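Local coordinates for protein hydrolase, isochorismatase family (Pseudomonas putida, PDB 4L07) that probably hydrolyses maleamate to maleate and ammonia, as a maleamate amidase of the isochorismatase-like hydrolase family, at residues F29-G32 against F33-L36; Y184-Q187 against Q188-D192. All blocks are in the same frame, centred on the assembly; numbering follows the deposited sequence.

In the fold
Interaction 1 comes first along the chain. It follows strand 22-27, a central strand of the parallel sheet, and makes up the short helix 31-34 with the residues just before and after it. Interaction 2 comes much later, at the end of helix 176-189, where the chain turns into strand 192-194 at one margin of the sheet. Both are local and close no long loop. They lie in series, neither nested nor crossed, on opposite sides of the chain's centre, with centres about 26 Å apart. Residues 29-36 meet helix 45-60 and strand 65-70. Residues 184-192 meet helix 146-159, strand 163-172 and a second subunit.

Interaction 1: residues F29-G32 against F33-L36; sequences FSYG and FTDL
Ser30 and Phe33 meet at the start of a single helical turn, where Ser30 is the N-cap residue. Phe33 N donates to Ser30 O at 2.9 Å, from above the carbonyl plane. One residue further on, Asp35 N donates to Tyr31 O at 2.8 Å, and Thr34 N adds a weak bond to the same oxygen. Thr34 OG1 lies 3.0 Å from Ser30 O, but its stronger partner is Asp102. Thr34 OG1 sits between the backbone N and the carbonyl carbon (chi1 63°), which puts Thr34 CG2 3.7 Å from Phe29 CD1. Ser30 OG comes to the edge of the Phe33 ring, 3.2 Å from CD2, and makes a weak hydrogen bond to Leu98 O. Tyr31 OH accepts from Met103 N, and Gly32 O from Thr40 OG1. Asp35 sets its CB at the edge of the Tyr31 ring. Its OD2 pairs with Arg97, which also makes a cation-pi contact with Tyr31. With an alanine in place of Phe33, the space beside Ser30, Ile70 and Met89 is likely to be left unfilled. The bond pattern is that of a short, N-capped helix of one turn following a central strand of the isochorismatase-like alpha/beta fold.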
ATOM      1  N   PHE A  29      13.347   9.848 -15.545  1.00 20.32           N
ATOM      2  CA  PHE A  29      14.169  10.431 -16.610  1.00 21.20           C
ATOM      3  C   PHE A  29      13.486  10.165 -17.963  1.00 21.19           C
ATOM      4  O   PHE A  29      14.069   9.563 -18.869  1.00 22.08           O
ATOM      5  CB  PHE A  29      15.613   9.897 -16.595  1.00 21.12           C
ATOM      6  CG  PHE A  29      16.560  10.652 -15.680  1.00 21.54           C
ATOM      7  CD1 PHE A  29      16.348  11.994 -15.355  1.00 21.37           C
ATOM      8  CD2 PHE A  29      17.698  10.022 -15.182  1.00 21.99           C
ATOM      9  CE1 PHE A  29      17.237  12.674 -14.524  1.00 21.62           C
ATOM     10  CE2 PHE A  29      18.590  10.694 -14.352  1.00 22.23           C
ATOM     11  CZ  PHE A  29      18.357  12.025 -14.022  1.00 22.19           C
ATOM     12  N   SER A  30      12.233  10.598 -18.069  1.00 21.69           N
ATOM     13  CA  SER A  30      11.472  10.560 -19.319  1.00 21.96           C
ATOM     14  C   SER A  30      11.648  11.896 -20.030  1.00 21.96           C
ATOM     15  O   SER A  30      12.038  12.885 -19.404  1.00 22.47           O
ATOM     16  CB  SER A  30       9.992  10.293 -19.038  1.00 22.52           C
ATOM     17  OG  SER A  30       9.407  11.363 -18.317  1.00 22.88           O
ATOM     18  N   TYR A  31      11.364  11.936 -21.330  1.00 22.66           N
ATOM     19  CA  TYR A  31      11.520  13.178 -22.096  1.00 22.18           C
ATOM     20  C   TYR A  31      10.704  14.341 -21.521  1.00 21.83           C
ATOM     21  O   TYR A  31      11.129  15.489 -21.580  1.00 21.71           O
ATOM     22  CB  TYR A  31      11.190  12.961 -23.576  1.00 23.50           C
ATOM     23  CG  TYR A  31      12.214  12.109 -24.292  1.00 24.67           C
ATOM     24  CD1 TYR A  31      13.524  12.564 -24.480  1.00 24.58           C
ATOM     25  CD2 TYR A  31      11.881  10.844 -24.775  1.00 25.33           C
ATOM     26  CE1 TYR A  31      14.466  11.782 -25.135  1.00 25.26           C
ATOM     27  CE2 TYR A  31      12.818  10.055 -25.423  1.00 25.63           C
ATOM     28  CZ  TYR A  31      14.106  10.533 -25.605  1.00 25.88           C
ATOM     29  OH  TYR A  31      15.031   9.749 -26.252  1.00 26.08           O
ATOM     30  N   GLY A  32       9.539  14.035 -20.956  1.00 20.92           N
ATOM     31  CA  GLY A  32       8.697  15.046 -20.313  1.00 20.78           C
ATOM     32  C   GLY A  32       9.415  15.814 -19.215  1.00 20.40           C
ATOM     33  O   GLY A  32       9.096  16.976 -18.953  1.00 21.47           O
ATOM     34  N   PHE A  33      10.392  15.163 -18.590  1.00 20.54           N
ATOM     35  CA  PHE A  33      11.170  15.761 -17.514  1.00 20.32           C
ATOM     36  C   PHE A  33      12.597  16.154 -17.923  1.00 21.02           C
ATOM     37  O   PHE A  33      13.258  16.866 -17.182  1.00 21.87           O
ATOM     38  CB  PHE A  33      11.193  14.837 -16.290  1.00 20.19           C
ATOM     39  CG  PHE A  33       9.837  14.633 -15.674  1.00 20.17           C
ATOM     40  CD1 PHE A  33       9.284  15.603 -14.845  1.00 20.03           C
ATOM     41  CD2 PHE A  33       9.099  13.481 -15.939  1.00 20.66           C
ATOM     42  CE1 PHE A  33       8.024  15.429 -14.288  1.00 20.06           C
ATOM     43  CE2 PHE A  33       7.838  13.302 -15.385  1.00 20.02           C
ATOM     44  CZ  PHE A  33       7.300  14.279 -14.560  1.00 20.07           C
ATOM     45  N   THR A  34      13.057  15.706 -19.095  1.00 21.54           N
ATOM     46  CA  THR A  34      14.465  15.907 -19.495  1.00 22.39           C
ATOM     47  C   THR A  34      14.663  16.669 -20.808  1.00 22.88           C
ATOM     48  O   THR A  34      15.788  17.091 -21.106  1.00 23.89           O
ATOM     49  CB  THR A  34      15.221  14.569 -19.628  1.00 22.06           C
ATOM     50  OG1 THR A  34      14.625  13.796 -20.678  1.00 21.69           O
ATOM     51  CG2 THR A  34      15.167  13.777 -18.322  1.00 21.95           C
ATOM     52  N   ASP A  35      13.606  16.803 -21.608  1.00 23.31           N
ATOM     53  CA  ASP A  35      13.697  17.528 -22.888  1.00 24.50           C
ATOM     54  C   ASP A  35      13.063  18.913 -22.776  1.00 24.29           C
ATOM     55  O   ASP A  35      11.842  19.042 -22.679  1.00 24.05           O
ATOM     56  CB  ASP A  35      13.044  16.710 -24.014  1.00 24.47           C
ATOM     57  CG  ASP A  35      13.200  17.350 -25.390  1.00 25.65           C
ATOM     58  OD1 ASP A  35      13.422  18.578 -25.475  1.00 25.42           O
ATOM     59  OD2 ASP A  35      13.081  16.606 -26.391  1.00 26.02           O
ATOM     60  N   LEU A  36      13.894  19.954 -22.827  1.00 25.27           N
ATOM     61  CA  LEU A  36      13.445  21.321 -22.532  1.00 25.15           C
ATOM     62  C   LEU A  36      12.353  21.901 -23.445  1.00 25.13           C
ATOM     63  O   LEU A  36      11.848  22.996 -23.190  1.00 24.67           O
ATOM     64  CB  LEU A  36      14.646  22.277 -22.425  1.00 25.98           C
ATOM     65  CG  LEU A  36      15.562  22.063 -21.209  1.00 26.81           C
ATOM     66  CD1 LEU A  36      16.894  22.774 -21.393  1.00 29.05           C
ATOM     67  CD2 LEU A  36      14.900  22.502 -19.907  1.00 27.56           C
TER

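Interaction 2: residues Y184-Q187 against Q188-D192; sequences YDIQ and QKYGD. With SO4 (sulfate ion), chain E.
This is a local contact along the last turn of helix 176-189 and round its exit into strand 192-194, within a beta-alpha-beta unit. Tyr184 and Gln188 touch one turn apart. Gln188 CG lies over one face of the Tyr184 ring, 3.8 Å from its centroid, as a CH-pi contact. Tyr184 CG stands opposite the backbone N (chi1 176°) and Gln188 CG opposite its own carbonyl carbon (chi1 -68°), which lays the methylene against the ring. The bend at chi2 of Gln188 sets only the amide. The helix bonds Gln188 N to Tyr184 O and Lys189 N to Asp185 O run between the same turns.

Ile186 O takes both Tyr190 N at 2.8 Å and Gly191 N at 2.9 Å. The second bond is nearly straight at its hydrogen, 172°, yet its donor stands above the carbonyl plane. Gly191 O in turn receives a CA-H...O contact from Gln187. The ends of Gln187 and Asp192 are bridged by a water, which lies 3.0 Å from Gln187 NE2 and 2.7 Å from Asp192 OD1. Gln187 OE1 accepts from Val193 N, and Asp192 OD1 pairs with Lys85 of the second subunit.

Lys189 CB rests over the centre of its neighbour Tyr190's ring, which packs on helix 146-159. The Lys189 chain runs out extended, and Lys189 NZ donates to sulfate O2 at 2.9 Å. Thr145, Cys149 and Arg174 of the second subunit also bind this ion, which probably comes from the crystallisation liquor. Asp185 OD1 accepts from a water, which has a weak bond to Lys189 NZ; OD2 pairs with Arg151. The chemistry is consistent with an anion-binding pocket at the subunit interface, where the positive charges of Lys189 and of Arg174 of the second subunit are likely to hold the sulfate electrostatically.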
ATOM      1  N   TYR A 184      19.196  18.047   1.839  1.00 20.18           N
ATOM      2  CA  TYR A 184      19.418  18.235   3.273  1.00 19.95           C
ATOM      3  C   TYR A 184      18.514  17.308   4.086  1.00 19.67           C
ATOM      4  O   TYR A 184      18.995  16.564   4.950  1.00 18.67           O
ATOM      5  CB  TYR A 184      19.207  19.695   3.689  1.00 20.91           C
ATOM      6  CG  TYR A 184      19.327  19.893   5.190  1.00 21.35           C
ATOM      7  CD1 TYR A 184      20.578  19.933   5.807  1.00 21.98           C
ATOM      8  CD2 TYR A 184      18.190  20.018   5.994  1.00 21.44           C
ATOM      9  CE1 TYR A 184      20.698  20.103   7.178  1.00 22.35           C
ATOM     10  CE2 TYR A 184      18.300  20.190   7.368  1.00 21.74           C
ATOM     11  CZ  TYR A 184      19.557  20.235   7.952  1.00 22.17           C
ATOM     12  OH  TYR A 184      19.688  20.404   9.309  1.00 22.13           O
ATOM     13  N   ASP A 185      17.213  17.349   3.803  1.00 19.29           N
ATOM     14  CA  ASP A 185      16.257  16.498   4.516  1.00 19.48           C
ATOM     15  C   ASP A 185      16.590  15.016   4.379  1.00 19.14           C
ATOM     16  O   ASP A 185      16.468  14.259   5.346  1.00 19.17           O
ATOM     17  CB  ASP A 185      14.826  16.743   4.032  1.00 20.21           C
ATOM     18  CG  ASP A 185      14.262  18.091   4.471  1.00 20.37           C
ATOM     19  OD1 ASP A 185      14.864  18.807   5.317  1.00 20.10           O
ATOM     20  OD2 ASP A 185      13.183  18.428   3.955  1.00 20.74           O
ATOM     21  N   ILE A 186      16.978  14.603   3.171  1.00 18.50           N
ATOM     22  CA  ILE A 186      17.363  13.216   2.922  1.00 18.46           C
ATOM     23  C   ILE A 186      18.574  12.823   3.780  1.00 18.66           C
ATOM     24  O   ILE A 186      18.509  11.848   4.525  1.00 19.13           O
ATOM     25  CB  ILE A 186      17.608  12.940   1.418  1.00 18.57           C
ATOM     26  CG1 ILE A 186      16.280  13.011   0.652  1.00 18.87           C
ATOM     27  CG2 ILE A 186      18.263  11.577   1.220  1.00 18.12           C
ATOM     28  CD1 ILE A 186      16.438  13.212  -0.848  1.00 19.34           C
ATOM     29  N   GLN A 187      19.651  13.603   3.701  1.00 19.23           N
ATOM     30  CA  GLN A 187      20.867  13.338   4.486  1.00 19.88           C
ATOM     31  C   GLN A 187      20.589  13.242   5.994  1.00 20.14           C
ATOM     32  O   GLN A 187      21.165  12.404   6.690  1.00 19.37           O
ATOM     33  CB  GLN A 187      21.940  14.398   4.193  1.00 21.23           C
ATOM     34  CG  GLN A 187      23.260  14.214   4.949  1.00 22.71           C
ATOM     35  CD  GLN A 187      23.918  12.864   4.715  1.00 23.63           C
ATOM     36  OE1 GLN A 187      23.882  12.318   3.611  1.00 24.28           O
ATOM     37  NE2 GLN A 187      24.545  12.322   5.762  1.00 25.94           N
ATOM     38  N   GLN A 188      19.684  14.086   6.483  1.00 19.79           N
ATOM     39  CA  GLN A 188      19.349  14.082   7.899  1.00 19.62           C
ATOM     40  C   GLN A 188      18.481  12.891   8.300  1.00 19.13           C
ATOM     41  O   GLN A 188      18.746  12.249   9.322  1.00 19.41           O
ATOM     42  CB  GLN A 188      18.666  15.398   8.302  1.00 20.34           C
ATOM     43  CG  GLN A 188      19.587  16.616   8.247  1.00 21.74           C
ATOM     44  CD  GLN A 188      20.863  16.427   9.056  1.00 22.74           C
ATOM     45  OE1 GLN A 188      21.956  16.774   8.601  1.00 25.46           O
ATOM     46  NE2 GLN A 188      20.737  15.859  10.247  1.00 21.52           N
ATOM     47  N   LYS A 189      17.476  12.578   7.482  1.00 18.44           N
ATOM     48  CA  LYS A 189      16.381  11.703   7.930  1.00 18.78           C
ATOM     49  C   LYS A 189      16.196  10.384   7.189  1.00 18.48           C
ATOM     50  O   LYS A 189      15.645   9.434   7.756  1.00 18.72           O
ATOM     51  CB  LYS A 189      15.048  12.461   7.899  1.00 19.17           C
ATOM     52  CG  LYS A 189      15.046  13.760   8.690  1.00 19.31           C
ATOM     53  CD  LYS A 189      13.646  14.355   8.766  1.00 19.04           C
ATOM     54  CE  LYS A 189      13.660  15.705   9.475  1.00 18.88           C
ATOM     55  NZ  LYS A 189      12.324  16.363   9.446  1.00 18.67           N
ATOM     56  N   TYR A 190      16.624  10.319   5.931  1.00 18.36           N
ATOM     57  CA  TYR A 190      16.156   9.237   5.049  1.00 18.30           C
ATOM     58  C   TYR A 190      17.219   8.381   4.377  1.00 18.94           C
ATOM     59  O   TYR A 190      17.013   7.187   4.190  1.00 19.56           O
ATOM     60  CB  TYR A 190      15.181   9.781   3.996  1.00 18.03           C
ATOM     61  CG  TYR A 190      14.042  10.584   4.588  1.00 18.07           C
ATOM     62  CD1 TYR A 190      13.162  10.019   5.517  1.00 18.05           C
ATOM     63  CD2 TYR A 190      13.861  11.920   4.235  1.00 17.73           C
ATOM     64  CE1 TYR A 190      12.126  10.766   6.067  1.00 18.05           C
ATOM     65  CE2 TYR A 190      12.830  12.669   4.779  1.00 17.77           C
ATOM     66  CZ  TYR A 190      11.967  12.091   5.690  1.00 18.01           C
ATOM     67  OH  TYR A 190      10.946  12.846   6.232  1.00 18.31           O
ATOM     68  N   GLY A 191      18.346   8.972   3.999  1.00 18.90           N
ATOM     69  CA  GLY A 191      19.372   8.204   3.300  1.00 19.58           C
ATOM     70  C   GLY A 191      20.704   8.916   3.314  1.00 20.48           C
ATOM     71  O   GLY A 191      20.823   9.987   3.899  1.00 19.72           O
ATOM     72  N   ASP A 192      21.710   8.307   2.691  1.00 21.09           N
ATOM     73  CA  ASP A 192      23.007   8.959   2.540  1.00 22.13           C
ATOM     74  C   ASP A 192      23.144   9.636   1.182  1.00 22.06           C
ATOM     75  O   ASP A 192      23.065   8.979   0.138  1.00 21.47           O
ATOM     76  CB  ASP A 192      24.155   7.966   2.778  1.00 24.23           C
ATOM     77  CG  ASP A 192      24.584   7.899   4.244  1.00 26.28           C
ATOM     78  OD1 ASP A 192      24.051   8.677   5.065  1.00 26.79           O
ATOM     79  OD2 ASP A 192      25.460   7.068   4.580  1.00 26.59           O
TER
HETATM   80  S   SO4 E 301       9.839  14.279  11.862  1.00 18.81           S
HETATM   81  O1  SO4 E 301       8.656  14.998  11.346  1.00 19.28           O
HETATM   82  O2  SO4 E 301      10.891  14.234  10.829  1.00 20.02           O
HETATM   83  O3  SO4 E 301      10.363  14.978  13.059  1.00 19.65           O
HETATM   84  O4  SO4 E 301       9.440  12.915  12.268  1.00 19.41           O
HETATM   85  O   HOH W   1      14.308  18.668   7.956  1.00 20.47           O
HETATM   86  O   HOH W   2      26.193   9.843   6.316  1.00 35.85           O